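Long-range contact in Poly(A) ribonuclease pop2 (Schizosaccharomyces pombe, PDB 2P51), which removes the poly(A) tails of messenger RNAs as the metal-dependent 3'-exoribonuclease subunit of the CCR4-NOT complex: residues T105-D117 with F134-F147. Numbering follows the deposited sequence.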
loop_
_atom_site.group_PDB
_atom_site.type_symbol
_atom_site.label_atom_id
_atom_site.label_comp_id
_atom_site.label_asym_id
_atom_site.label_seq_id
_atom_site.Cartn_x
_atom_site.Cartn_y
_atom_site.Cartn_z
ATOM N N THR A 105 6.472 11.392 -1.138
ATOM C CA THR A 105 5.815 10.246 -0.513
ATOM C C THR A 105 6.061 10.272 0.994
ATOM O O THR A 105 7.055 10.843 1.467
ATOM C CB THR A 105 6.311 8.935 -1.159
ATOM O OG1 THR A 105 5.570 7.826 -0.640
ATOM C CG2 THR A 105 7.789 8.669 -0.843
ATOM N N TRP A 106 5.168 9.663 1.783
ATOM C CA TRP A 106 5.337 9.463 3.205
ATOM C C TRP A 106 5.565 7.975 3.469
ATOM O O TRP A 106 4.928 7.132 2.820
ATOM C CB TRP A 106 4.073 9.863 3.985
ATOM C CG TRP A 106 3.963 11.350 4.197
ATOM C CD1 TRP A 106 4.363 12.015 5.337
ATOM C CD2 TRP A 106 3.445 12.346 3.303
ATOM N NE1 TRP A 106 4.120 13.370 5.191
ATOM C CE2 TRP A 106 3.566 13.598 3.980
ATOM C CE3 TRP A 106 2.900 12.323 2.016
ATOM C CZ2 TRP A 106 3.153 14.800 3.399
ATOM C CZ3 TRP A 106 2.480 13.502 1.425
ATOM C CH2 TRP A 106 2.609 14.727 2.118
ATOM N N GLN A 107 6.424 7.720 4.438
ATOM C CA GLN A 107 6.682 6.366 4.849
ATOM C C GLN A 107 6.397 6.252 6.347
ATOM O O GLN A 107 7.136 6.780 7.166
ATOM C CB GLN A 107 8.145 6.039 4.550
ATOM C CG GLN A 107 8.608 4.657 4.972
ATOM C CD GLN A 107 9.875 4.311 4.167
ATOM O OE1 GLN A 107 9.713 3.674 3.111
ATOM N NE2 GLN A 107 11.031 4.692 4.675
ATOM N N PHE A 108 5.335 5.524 6.704
ATOM C CA PHE A 108 4.922 5.311 8.077
ATOM C C PHE A 108 5.604 4.049 8.593
ATOM O O PHE A 108 5.445 2.993 7.952
ATOM C CB PHE A 108 3.401 5.127 8.139
ATOM C CG PHE A 108 2.674 6.408 7.764
ATOM C CD1 PHE A 108 2.273 7.289 8.761
ATOM C CD2 PHE A 108 2.418 6.735 6.456
ATOM C CE1 PHE A 108 1.630 8.471 8.413
ATOM C CE2 PHE A 108 1.782 7.930 6.112
ATOM C CZ PHE A 108 1.400 8.828 7.075
ATOM N N ASN A 109 6.348 4.156 9.681
ATOM C CA ASN A 109 7.118 3.026 10.211
ATOM C C ASN A 109 6.493 2.472 11.484
ATOM O O ASN A 109 6.337 3.263 12.443
ATOM C CB ASN A 109 8.549 3.536 10.481
ATOM C CG ASN A 109 9.210 3.986 9.172
ATOM O OD1 ASN A 109 9.428 3.168 8.263
ATOM N ND2 ASN A 109 9.487 5.286 9.105
ATOM N N PHE A 110 6.105 1.205 11.499
ATOM C CA PHE A 110 5.278 0.664 12.578
ATOM C C PHE A 110 6.075 -0.177 13.564
ATOM O O PHE A 110 7.132 -0.749 13.267
ATOM C CB PHE A 110 4.146 -0.189 11.979
ATOM C CG PHE A 110 3.159 0.740 11.281
ATOM C CD1 PHE A 110 2.142 1.356 11.993
ATOM C CD2 PHE A 110 3.276 1.036 9.935
ATOM C CE1 PHE A 110 1.236 2.205 11.374
ATOM C CE2 PHE A 110 2.372 1.855 9.284
ATOM C CZ PHE A 110 1.359 2.470 10.033
ATOM N N THR A 111 5.517 -0.261 14.766
ATOM C CA THR A 111 6.166 -0.990 15.872
ATOM C C THR A 111 6.378 -2.461 15.515
ATOM O O THR A 111 5.523 -3.136 14.927
ATOM C CB THR A 111 5.303 -0.848 17.130
ATOM O OG1 THR A 111 6.065 -1.336 18.244
ATOM C CG2 THR A 111 4.033 -1.685 17.008
ATOM N N PHE A 112 7.541 -3.016 15.866
ATOM C CA PHE A 112 7.846 -4.420 15.534
ATOM C C PHE A 112 8.947 -4.846 16.483
ATOM O O PHE A 112 9.769 -3.985 16.890
ATOM C CB PHE A 112 8.281 -4.494 14.059
ATOM C CG PHE A 112 8.161 -5.907 13.545
ATOM C CD1 PHE A 112 6.922 -6.348 13.073
ATOM C CD2 PHE A 112 9.250 -6.785 13.538
ATOM C CE1 PHE A 112 6.772 -7.658 12.614
ATOM C CE2 PHE A 112 9.076 -8.077 13.085
ATOM C CZ PHE A 112 7.843 -8.518 12.634
ATOM N N ASN A 113 9.011 -6.117 16.861
ATOM C CA ASN A 113 9.906 -6.625 17.877
ATOM C C ASN A 113 10.466 -7.959 17.361
ATOM O O ASN A 113 9.744 -8.944 17.276
ATOM C CB ASN A 113 9.185 -6.756 19.210
ATOM C CG ASN A 113 10.177 -7.141 20.289
ATOM O OD1 ASN A 113 10.864 -8.146 20.122
ATOM N ND2 ASN A 113 10.195 -6.343 21.371
ATOM N N LEU A 114 11.752 -7.976 16.989
ATOM C CA LEU A 114 12.333 -9.169 16.394
ATOM C C LEU A 114 12.405 -10.331 17.373
ATOM O O LEU A 114 12.486 -11.498 17.015
ATOM C CB LEU A 114 13.762 -8.905 15.849
ATOM C CG LEU A 114 13.757 -8.022 14.572
ATOM C CD1 LEU A 114 15.195 -7.720 14.155
ATOM C CD2 LEU A 114 12.948 -8.661 13.434
ATOM N N GLN A 115 12.410 -10.004 18.663
ATOM C CA GLN A 115 12.496 -11.101 19.640
ATOM C C GLN A 115 11.123 -11.713 19.873
ATOM O O GLN A 115 10.982 -12.907 20.130
ATOM C CB GLN A 115 13.135 -10.504 20.913
ATOM C CG GLN A 115 14.571 -10.042 20.754
ATOM C CD GLN A 115 14.771 -8.683 20.112
ATOM O OE1 GLN A 115 15.645 -8.549 19.231
ATOM N NE2 GLN A 115 14.022 -7.636 20.483
ATOM N N ASP A 116 10.028 -10.942 19.829
ATOM C CA ASP A 116 8.730 -11.409 20.257
ATOM C C ASP A 116 7.756 -11.740 19.129
ATOM O O ASP A 116 6.824 -12.553 19.328
ATOM C CB ASP A 116 8.007 -10.332 21.106
ATOM C CG ASP A 116 8.651 -9.921 22.398
ATOM O OD1 ASP A 116 9.586 -10.630 22.842
ATOM O OD2 ASP A 116 8.247 -8.889 23.021
ATOM N N ASP A 117 7.918 -11.090 17.976
ATOM C CA ASP A 117 6.915 -11.117 16.919
ATOM C C ASP A 117 7.202 -12.236 15.930
ATOM O O ASP A 117 8.341 -12.667 15.816
ATOM C CB ASP A 117 6.876 -9.787 16.147
ATOM C CG ASP A 117 6.170 -8.730 16.983
ATOM O OD1 ASP A 117 5.301 -9.074 17.818
ATOM O OD2 ASP A 117 6.491 -7.533 16.836
ATOM N N PHE A 134 15.346 -2.006 12.173
ATOM C CA PHE A 134 14.430 -2.713 13.070
ATOM C C PHE A 134 14.524 -2.214 14.504
ATOM O O PHE A 134 13.540 -2.178 15.235
ATOM C CB PHE A 134 14.698 -4.233 12.935
ATOM C CG PHE A 134 13.913 -4.819 11.753
ATOM C CD1 PHE A 134 12.545 -5.030 11.849
ATOM C CD2 PHE A 134 14.539 -5.166 10.555
ATOM C CE1 PHE A 134 11.784 -5.559 10.810
ATOM C CE2 PHE A 134 13.804 -5.660 9.484
ATOM C CZ PHE A 134 12.411 -5.847 9.600
ATOM N N LYS A 135 15.718 -1.806 14.967
ATOM C CA LYS A 135 15.808 -1.358 16.335
ATOM C C LYS A 135 14.933 -0.115 16.543
ATOM O O LYS A 135 14.245 0.079 17.525
ATOM C CB LYS A 135 17.258 -1.035 16.719
ATOM C CG LYS A 135 17.413 -0.572 18.168
ATOM C CD LYS A 135 18.822 -0.288 18.580
ATOM C CE LYS A 135 19.923 -1.344 18.385
ATOM N NZ LYS A 135 20.998 -0.683 17.610
ATOM N N LYS A 136 14.931 0.776 15.553
ATOM C CA LYS A 136 14.132 1.989 15.635
ATOM C C LYS A 136 12.650 1.668 15.560
ATOM O O LYS A 136 11.878 2.339 16.271
ATOM C CB LYS A 136 14.532 2.996 14.557
ATOM C CG LYS A 136 14.106 4.402 14.949
ATOM C CD LYS A 136 14.760 5.436 14.041
ATOM C CE LYS A 136 14.145 6.826 14.231
ATOM N NZ LYS A 136 14.789 7.851 13.353
ATOM N N HIS A 137 12.255 0.670 14.770
ATOM C CA HIS A 137 10.842 0.303 14.774
ATOM C C HIS A 137 10.454 -0.212 16.163
ATOM O O HIS A 137 9.295 -0.046 16.583
ATOM C CB HIS A 137 10.540 -0.778 13.748
ATOM C CG HIS A 137 10.519 -0.308 12.316
ATOM N ND1 HIS A 137 9.353 -0.246 11.552
ATOM C CD2 HIS A 137 11.529 0.109 11.504
ATOM C CE1 HIS A 137 9.647 0.194 10.332
ATOM N NE2 HIS A 137 10.961 0.419 10.293
ATOM N N GLN A 138 11.407 -0.836 16.878
ATOM C CA GLN A 138 11.027 -1.374 18.185
ATOM C C GLN A 138 10.870 -0.218 19.162
ATOM O O GLN A 138 9.992 -0.195 20.030
ATOM C CB GLN A 138 12.057 -2.403 18.669
ATOM C CG GLN A 138 11.552 -3.043 19.971
ATOM C CD GLN A 138 12.530 -4.078 20.485
ATOM O OE1 GLN A 138 13.088 -4.847 19.691
ATOM N NE2 GLN A 138 12.762 -4.139 21.790
ATOM N N GLU A 139 11.735 0.784 19.009
ATOM C CA GLU A 139 11.732 1.901 19.934
ATOM C C GLU A 139 10.646 2.946 19.657
ATOM O O GLU A 139 9.990 3.322 20.648
ATOM C CB GLU A 139 13.080 2.655 19.925
ATOM C CG GLU A 139 14.202 1.911 20.587
ATOM C CD GLU A 139 13.907 1.566 22.045
ATOM O OE1 GLU A 139 13.637 2.502 22.831
ATOM O OE2 GLU A 139 13.954 0.340 22.339
ATOM N N VAL A 140 10.512 3.406 18.399
ATOM C CA VAL A 140 9.551 4.521 18.185
ATOM C C VAL A 140 8.655 4.201 17.010
ATOM O O VAL A 140 8.115 5.062 16.337
ATOM C CB VAL A 140 10.257 5.859 17.963
ATOM C CG1 VAL A 140 10.886 6.368 19.273
ATOM C CG2 VAL A 140 11.333 5.781 16.909
ATOM N N GLY A 141 8.486 2.898 16.713
ATOM C CA GLY A 141 7.534 2.592 15.655
ATOM C C GLY A 141 6.130 2.996 16.042
ATOM O O GLY A 141 5.743 3.011 17.212
ATOM N N ILE A 142 5.311 3.318 15.049
ATOM C CA ILE A 142 3.923 3.698 15.307
ATOM C C ILE A 142 3.067 2.525 15.740
ATOM O O ILE A 142 3.221 1.427 15.235
ATOM C CB ILE A 142 3.318 4.291 14.011
ATOM C CG1 ILE A 142 4.089 5.539 13.584
ATOM C CG2 ILE A 142 1.829 4.534 14.139
ATOM C CD1 ILE A 142 3.994 5.784 12.063
ATOM N N GLU A 143 2.099 2.749 16.642
ATOM C CA GLU A 143 1.081 1.728 16.872
ATOM C C GLU A 143 0.032 1.782 15.770
ATOM O O GLU A 143 -0.521 2.887 15.567
ATOM C CB GLU A 143 0.360 1.951 18.207
ATOM C CG GLU A 143 1.223 1.540 19.395
ATOM C CD GLU A 143 1.411 0.029 19.451
ATOM O OE1 GLU A 143 0.684 -0.768 18.807
ATOM O OE2 GLU A 143 2.345 -0.364 20.181
ATOM N N PRO A 144 -0.221 0.673 15.068
ATOM C CA PRO A 144 -1.219 0.722 13.986
ATOM C C PRO A 144 -2.525 1.368 14.367
ATOM O O PRO A 144 -3.177 2.027 13.561
ATOM C CB PRO A 144 -1.458 -0.785 13.700
ATOM C CG PRO A 144 -0.041 -1.316 13.872
ATOM C CD PRO A 144 0.415 -0.663 15.161
ATOM N N ALA A 145 -2.961 1.164 15.599
ATOM C CA ALA A 145 -4.216 1.707 16.055
ATOM C C ALA A 145 -4.222 3.221 16.090
ATOM O O ALA A 145 -5.215 3.882 15.746
ATOM C CB ALA A 145 -4.489 1.115 17.453
ATOM N N ASP A 146 -3.114 3.821 16.522
ATOM C CA ASP A 146 -2.975 5.287 16.536
ATOM C C ASP A 146 -3.043 5.827 15.111
ATOM O O ASP A 146 -3.686 6.832 14.813
ATOM C CB ASP A 146 -1.670 5.664 17.213
ATOM C CG ASP A 146 -1.629 5.379 18.702
ATOM O OD1 ASP A 146 -2.699 5.173 19.344
ATOM O OD2 ASP A 146 -0.492 5.379 19.241
ATOM N N PHE A 147 -2.347 5.153 14.208
ATOM C CA PHE A 147 -2.390 5.548 12.797
ATOM C C PHE A 147 -3.774 5.429 12.255
ATOM O O PHE A 147 -4.290 6.281 11.526
ATOM C CB PHE A 147 -1.458 4.593 12.032
ATOM C CG PHE A 147 -1.545 4.733 10.519
ATOM C CD1 PHE A 147 -0.959 5.795 9.858
ATOM C CD2 PHE A 147 -2.217 3.763 9.774
ATOM C CE1 PHE A 147 -1.056 5.854 8.482
ATOM C CE2 PHE A 147 -2.326 3.842 8.394
ATOM C CZ PHE A 147 -1.741 4.903 7.714
HETATM O O HOH W 1 7.505 0.674 19.274
HETATM O O HOH W 2 4.161 -2.244 20.589
HETATM O O HOH W 3 11.916 -4.247 15.274
HETATM O O HOH W 4 13.377 -5.655 17.097
#
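Ile142 and the chain from Asn109 to Thr111 make a single backbone bridge. Ile142 N donates to Asn109 O almost straight (2.8 Å, 177°), and Thr111 N returns the bond to Ile142 O. His137 adds a third link: its ND1-H donates a hydrogen bond to Phe110 O at 2.9 Å, the oxygen lying in the imidazole plane. The CE1 corner of that ring rests on Asn109 CB, while the Asn109 amide is taken by Gln87 and Asp25.

Aromatic packing follows beyond the bridge, on the side of helix 144-152. Phe147 meets Phe108 in a tilted edge-to-face pair, its CE1 over the ring centre and 3.6 Å from Phe108 CD1. About a right angle round from there, its face receives the CZ edge of Phe110, a T-shaped pair with planes 85° apart. Ile142 CG2 touches Phe110 CE1, and Pro144 CG touches Phe110 CD1. Farther off, Leu114 CD2 lies over one face of Phe134.

Toward the solvent side the grip is polar. Gln138 reaches out extended, its amide stacked on that of Asn113 (planes 20° apart), and its OE1 takes a bond from Gln115 NE2 (3.0 Å) and another from a water held by Leu114 N. With an alanine in place of Gln138, the Gln115 amide is likely to lose its acceptor and the Asn113 amide its stacking partner.

In the DEDD nuclease fold, this joins the end of strand 105-109 and the loop after it to helix 134-140, the turn at Gly141-Glu143 and the start of helix 144-152. Helix 31-41 backs Phe108, Ile88 of strand 87-93 meets Phe110 and Phe147, and helix 121-129 packs on Phe134.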